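Local coordinates for probable 3-hydroxyisobutyrate dehydrogenase (Pseudomonas aeruginosa, PDB 3OBB) that catalyses the NAD-dependent oxidation of L-serine and methyl-L-serine, with low activity toward beta-hydroxyisobutyrate, and works as a homotetramer built as a dimer of dimers, at the interface of chains A and B. Sequence-based numbering; all coordinates share one arbitrary frame. Chains: chain A/B, Probable 3-hydroxyisobutyrate dehydrogenase.

The interface of chains A and B. Residues chain A 124, 136, 138, 161, 163, 172, 176; chain B 204, 207-208, 211.
The hydroxyl OG of B:Ser211, whose CB and OG rest near the methyl CE of selenomethionine A:Met138, bonds back to B:Ile207 O at 2.6 Å. The donor stands 28° out of the carbonyl plane, and the bond ties B:Ser211, two residues past the end of helix 201-209, to the last turn of that helix. B:Ile207 buries the largest surface of the residues here and enters between strands 135-140 and 159-164 of chain A and the start of its long helix 168-196. CG1, beside the backbone N (chi1 -75°), sits over the face of the A:Phe161 ring, 3.4 Å above its CG, and the two side chains run past each other in opposite directions. The terminal CD1 continues to A:Ala163 CB, 3.8 Å away. CG2 instead turns to A:Met138, whose chain is extended beyond CG and brings CE to within 3.6 Å of it. This subunit contact of the homotetramer sets helix 201-209 of one chain beside the active-site lysine of the other, its centre about 5 Å from A:Lys173, so assembly may help to shape the active site. On helix 168-196, A:Ala172 CA meets B:Leu204 CD1 at 4.0 Å. One turn on, A:Asn176 has CG anti to its backbone N (chi1 176°), and its amide oxygen OD1 faces carbon, 3.4 Å from B:Ser211 CB. The bent chain of selenomethionine B:Met208 lies against the same residue, its SE 3.9 Å from A:Asn176 CA.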
loop_
_atom_site.group_PDB
_atom_site.type_symbol
_atom_site.label_atom_id
_atom_site.label_comp_id
_atom_site.label_asym_id
_atom_site.label_seq_id
_atom_site.Cartn_x
_atom_site.Cartn_y
_atom_site.Cartn_z
ATOM N N SER A 124 -25.785 1.271 10.483
ATOM C CA SER A 124 -24.577 2.041 10.746
ATOM C C SER A 124 -24.884 2.990 11.919
ATOM O O SER A 124 -25.987 3.519 12.031
ATOM C CB SER A 124 -24.195 2.763 9.441
ATOM O OG SER A 124 -23.257 3.776 9.630
ATOM N N THR A 136 -28.583 4.520 11.243
ATOM C CA THR A 136 -28.966 4.650 9.831
ATOM C C THR A 136 -29.143 3.277 9.205
ATOM O O THR A 136 -28.406 2.350 9.494
ATOM C CB THR A 136 -28.142 5.703 8.993
ATOM O OG1 THR A 136 -27.722 5.167 7.704
ATOM C CG2 THR A 136 -27.015 6.242 9.762
HETATM N N MSE A 138 -29.402 1.182 5.667
HETATM C CA MSE A 138 -29.078 1.217 4.239
HETATM C C MSE A 138 -29.752 0.024 3.582
HETATM O O MSE A 138 -29.421 -1.129 3.841
HETATM C CB MSE A 138 -27.573 1.187 4.030
HETATM C CG MSE A 138 -26.879 2.344 4.706
HETATM SE SE MSE A 138 -24.950 2.167 4.621
HETATM C CE MSE A 138 -24.426 3.744 5.631
ATOM N N PHE A 161 -32.057 5.172 4.191
ATOM C CA PHE A 161 -31.727 5.307 2.797
ATOM C C PHE A 161 -32.123 4.079 2.016
ATOM O O PHE A 161 -31.843 2.959 2.453
ATOM C CB PHE A 161 -30.222 5.550 2.632
ATOM C CG PHE A 161 -29.746 6.809 3.275
ATOM C CD1 PHE A 161 -29.089 6.772 4.506
ATOM C CD2 PHE A 161 -29.937 8.040 2.658
ATOM C CE1 PHE A 161 -28.614 7.929 5.096
ATOM C CE2 PHE A 161 -29.490 9.218 3.265
ATOM C CZ PHE A 161 -28.829 9.157 4.495
ATOM N N ALA A 163 -30.900 2.346 -0.797
ATOM C CA ALA A 163 -29.645 2.319 -1.505
ATOM C C ALA A 163 -29.798 1.794 -2.940
ATOM O O ALA A 163 -29.016 2.157 -3.822
ATOM C CB ALA A 163 -28.640 1.500 -0.737
ATOM N N ALA A 172 -23.805 -0.552 -0.135
ATOM C CA ALA A 172 -23.598 0.803 0.377
ATOM C C ALA A 172 -22.824 0.713 1.698
ATOM O O ALA A 172 -21.871 1.485 1.921
ATOM C CB ALA A 172 -24.969 1.546 0.539
ATOM N N ASN A 176 -19.154 2.214 2.524
ATOM C CA ASN A 176 -19.121 3.229 3.559
ATOM C C ASN A 176 -18.112 2.856 4.620
ATOM O O ASN A 176 -17.316 3.681 4.985
ATOM C CB ASN A 176 -20.487 3.418 4.225
ATOM C CG ASN A 176 -20.422 4.397 5.369
ATOM O OD1 ASN A 176 -20.561 5.597 5.162
ATOM N ND2 ASN A 176 -20.138 3.892 6.598
ATOM N N LEU B 204 -25.326 6.520 -3.599
ATOM C CA LEU B 204 -24.170 6.125 -2.798
ATOM C C LEU B 204 -23.423 7.319 -2.194
ATOM O O LEU B 204 -23.059 7.259 -1.012
ATOM C CB LEU B 204 -23.215 5.249 -3.600
ATOM C CG LEU B 204 -21.941 4.898 -2.858
ATOM C CD1 LEU B 204 -22.186 3.991 -1.604
ATOM C CD2 LEU B 204 -20.924 4.276 -3.797
ATOM N N ILE B 207 -25.418 8.746 0.763
ATOM C CA ILE B 207 -25.386 7.841 1.928
ATOM C C ILE B 207 -24.076 7.990 2.696
ATOM O O ILE B 207 -24.073 8.198 3.911
ATOM C CB ILE B 207 -25.640 6.367 1.502
ATOM C CG1 ILE B 207 -27.117 6.153 1.183
ATOM C CG2 ILE B 207 -25.245 5.386 2.579
ATOM C CD1 ILE B 207 -27.389 4.955 0.283
HETATM N N MSE B 208 -22.962 7.947 1.968
HETATM C CA MSE B 208 -21.642 7.993 2.597
HETATM C C MSE B 208 -21.367 9.360 3.166
HETATM O O MSE B 208 -20.808 9.455 4.270
HETATM C CB MSE B 208 -20.534 7.559 1.638
HETATM C CG MSE B 208 -20.654 6.117 1.209
HETATM SE SE MSE B 208 -19.061 5.438 0.366
HETATM C CE MSE B 208 -18.936 6.745 -1.111
ATOM N N SER B 211 -22.950 9.694 6.469
ATOM C CA SER B 211 -22.641 8.619 7.395
ATOM C C SER B 211 -21.169 8.625 7.829
ATOM O O SER B 211 -20.458 9.628 7.642
ATOM C CB SER B 211 -23.073 7.267 6.811
ATOM O OG SER B 211 -24.425 7.346 6.391
#